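Local coordinates for cerato-platanin-like protein (Moniliophthora perniciosa, PDB 3SUL) that is a secreted cerato-platanin of as yet unknown function, built on the double-psi beta-barrel fold of its family, at residues 66-71 with 103-108. Numbering follows the deposited sequence.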
ATOM      1  N   ILE A  66      -3.316  -8.752   0.023  1.00 16.41           N
ATOM      2  CA  ILE A  66      -3.909  -8.528  -1.309  1.00 16.05           C
ATOM      3  C   ILE A  66      -3.518  -9.652  -2.228  1.00 17.13           C
ATOM      4  O   ILE A  66      -2.346  -9.957  -2.361  1.00 16.72           O
ATOM      5  CB  ILE A  66      -3.401  -7.281  -1.949  1.00 16.85           C
ATOM      6  CG1 ILE A  66      -3.567  -6.089  -1.003  1.00 17.90           C
ATOM      7  CG2 ILE A  66      -4.019  -7.129  -3.382  1.00 14.98           C
ATOM      8  CD1 ILE A  66      -3.184  -4.736  -1.614  1.00 16.82           C
ATOM      9  N   THR A  67      -4.502 -10.218  -2.918  1.00 17.81           N
ATOM     10  CA  THR A  67      -4.294 -11.362  -3.806  1.00 18.70           C
ATOM     11  C   THR A  67      -4.819 -11.088  -5.219  1.00 17.67           C
ATOM     12  O   THR A  67      -5.823 -10.473  -5.379  1.00 19.85           O
ATOM     13  CB  THR A  67      -4.951 -12.649  -3.213  1.00 17.97           C
ATOM     14  OG1 THR A  67      -4.503 -12.859  -1.863  1.00 16.33           O
ATOM     15  CG2 THR A  67      -4.704 -13.863  -4.126  1.00 20.36           C
ATOM     16  N   TRP A  68      -4.059 -11.508  -6.218  1.00 18.82           N
ATOM     17  CA  TRP A  68      -4.489 -11.407  -7.574  1.00 20.68           C
ATOM     18  C   TRP A  68      -4.804 -12.772  -8.086  1.00 19.16           C
ATOM     19  O   TRP A  68      -3.908 -13.637  -8.109  1.00 21.60           O
ATOM     20  CB  TRP A  68      -3.365 -10.869  -8.438  1.00 21.88           C
ATOM     21  CG  TRP A  68      -3.849 -10.527  -9.796  1.00 23.04           C
ATOM     22  CD1 TRP A  68      -5.002  -9.909 -10.074  1.00 23.83           C
ATOM     23  CD2 TRP A  68      -3.217 -10.813 -11.043  1.00 26.03           C
ATOM     24  NE1 TRP A  68      -5.131  -9.747 -11.415  1.00 27.06           N
ATOM     25  CE2 TRP A  68      -4.050 -10.305 -12.041  1.00 27.86           C
ATOM     26  CE3 TRP A  68      -2.032 -11.457 -11.412  1.00 27.78           C
ATOM     27  CZ2 TRP A  68      -3.743 -10.402 -13.400  1.00 25.84           C
ATOM     28  CZ3 TRP A  68      -1.717 -11.557 -12.769  1.00 30.70           C
ATOM     29  CH2 TRP A  68      -2.581 -11.041 -13.741  1.00 30.94           C
ATOM     30  N   SER A  69      -6.051 -12.920  -8.514  1.00 20.09           N
ATOM     31  CA  SER A  69      -6.486 -14.177  -9.153  1.00 22.91           C
ATOM     32  C   SER A  69      -5.690 -14.600 -10.377  1.00 23.68           C
ATOM     33  O   SER A  69      -5.673 -15.798 -10.690  1.00 22.58           O
ATOM     34  CB  SER A  69      -7.953 -14.104  -9.537  1.00 23.44           C
ATOM     35  OG  SER A  69      -8.757 -14.105  -8.400  1.00 24.34           O
ATOM     36  N   GLY A  70      -4.969 -13.660 -10.973  1.00 25.55           N
ATOM     37  CA  GLY A  70      -4.169 -13.928 -12.141  1.00 26.28           C
ATOM     38  C   GLY A  70      -3.035 -14.849 -11.820  1.00 27.60           C
ATOM     39  O   GLY A  70      -2.768 -15.809 -12.570  1.00 29.05           O
ATOM     40  N   THR A  71      -2.358 -14.634 -10.690  1.00 25.63           N
ATOM     41  CA  THR A  71      -1.204 -15.474 -10.411  1.00 25.63           C
ATOM     42  C   THR A  71      -1.463 -16.282  -9.195  1.00 22.92           C
ATOM     43  O   THR A  71      -0.773 -17.253  -8.892  1.00 24.10           O
ATOM     44  CB  THR A  71      -0.008 -14.579 -10.106  1.00 25.88           C
ATOM     45  OG1 THR A  71      -0.406 -13.674  -9.076  1.00 23.07           O
ATOM     46  CG2 THR A  71       0.421 -13.810 -11.409  1.00 27.28           C
ATOM     47  N   VAL A 103       3.865  -3.187 -15.505  1.00 25.65           N
ATOM     48  CA  VAL A 103       3.855  -2.296 -16.694  1.00 25.97           C
ATOM     49  C   VAL A 103       2.875  -2.735 -17.795  1.00 26.26           C
ATOM     50  O   VAL A 103       2.103  -1.894 -18.308  1.00 29.04           O
ATOM     51  CB  VAL A 103       5.279  -2.131 -17.182  1.00 23.88           C
ATOM     52  CG1 VAL A 103       5.329  -1.350 -18.412  1.00 24.65           C
ATOM     53  CG2 VAL A 103       6.147  -1.474 -16.034  1.00 22.84           C
ATOM     54  N   ALA A 104       2.828  -4.028 -18.085  1.00 27.26           N
ATOM     55  CA  ALA A 104       2.026  -4.544 -19.187  1.00 28.32           C
ATOM     56  C   ALA A 104       0.517  -4.486 -18.908  1.00 29.16           C
ATOM     57  O   ALA A 104      -0.300  -4.221 -19.817  1.00 29.25           O
ATOM     58  CB  ALA A 104       2.459  -5.974 -19.519  1.00 29.28           C
ATOM     59  N   LEU A 105       0.116  -4.761 -17.671  1.00 28.89           N
ATOM     60  CA  LEU A 105      -1.322  -4.732 -17.350  1.00 29.20           C
ATOM     61  C   LEU A 105      -1.834  -3.387 -16.839  1.00 28.32           C
ATOM     62  O   LEU A 105      -2.979  -3.061 -17.060  1.00 29.08           O
ATOM     63  CB  LEU A 105      -1.688  -5.832 -16.361  1.00 28.63           C
ATOM     64  CG  LEU A 105      -1.415  -7.241 -16.883  1.00 30.49           C
ATOM     65  CD1 LEU A 105      -1.751  -8.168 -15.751  1.00 30.24           C
ATOM     66  CD2 LEU A 105      -2.283  -7.483 -18.130  1.00 29.91           C
ATOM     67  N   GLY A 106      -0.977  -2.650 -16.125  1.00 28.15           N
ATOM     68  CA  GLY A 106      -1.280  -1.308 -15.600  1.00 28.14           C
ATOM     69  C   GLY A 106      -2.359  -1.184 -14.531  1.00 30.47           C
ATOM     70  O   GLY A 106      -2.211  -0.444 -13.534  1.00 30.76           O
ATOM     71  N   ASN A 107      -3.468  -1.878 -14.743  1.00 29.76           N
ATOM     72  CA  ASN A 107      -4.454  -2.008 -13.687  1.00 29.88           C
ATOM     73  C   ASN A 107      -4.950  -3.436 -13.727  1.00 30.37           C
ATOM     74  O   ASN A 107      -5.199  -4.009 -14.799  1.00 30.17           O
ATOM     75  CB  ASN A 107      -5.619  -0.984 -13.808  1.00 30.81           C
ATOM     76  CG  ASN A 107      -6.806  -1.255 -12.808  1.00 34.27           C
ATOM     77  OD1 ASN A 107      -6.977  -0.517 -11.836  1.00 42.43           O
ATOM     78  ND2 ASN A 107      -7.631  -2.298 -13.066  1.00 35.88           N
ATOM     79  N   ILE A 108      -5.086  -4.010 -12.538  1.00 29.07           N
ATOM     80  CA  ILE A 108      -5.690  -5.322 -12.387  1.00 28.82           C
ATOM     81  C   ILE A 108      -6.821  -5.199 -11.368  1.00 29.80           C
ATOM     82  O   ILE A 108      -6.945  -4.166 -10.661  1.00 31.18           O
ATOM     83  CB  ILE A 108      -4.667  -6.346 -11.925  1.00 27.50           C
ATOM     84  CG1 ILE A 108      -4.077  -5.957 -10.540  1.00 27.62           C
ATOM     85  CG2 ILE A 108      -3.579  -6.503 -13.006  1.00 26.57           C
ATOM     86  CD1 ILE A 108      -3.063  -6.960 -10.028  1.00 29.96           C
TER
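Trp68 lays its indole across Ile108, and the aliphatic side chain meets the ring as a CH-pi contact: CD1 of Ile108 stands 3.6 Å from the centroid of the five-membered ring of Trp68, just 14° off the ring normal. The rest of the isoleucine runs on beneath the indole, with CB of Ile108 3.5 Å from NE1 of Trp68 and the CG2 branch reaching toward the six-membered ring, 3.9 Å from CZ2 of Trp68. The two side chains cross at about a right angle. A torsion sets this up: CG of Trp68 lies opposite the backbone N (chi1 -170°), which carries the indole out toward 103-108.

Apolar packing extends the contact to the helix end. CD1 of Leu105 comes obliquely to the far corner of the indole, 3.6 Å from CH2 of Trp68. On the ring face opposite Ile108, the CA of Gly70 lies 3.2 Å above the plane, offset toward the rim; a side chain there would run into CH2 of Trp68, so the turn can close this tightly only without one. A turn bond from Thr71 N to Trp68 O closes the chain back over the indole. Putting an alanine at Trp68 would probably leave Ile108 and Leu105 without their shared partner and open a gap beneath Gly70.

In the barrel, strand 63-68 pairs antiparallel with 107-115, and the indole of Trp68 reaches from one to Ile108 on the other. Val110 of strand 107-115 and Thr98 of helix 91-98 also touch Trp68, while Ile108 reaches Leu6 on strand 4-8.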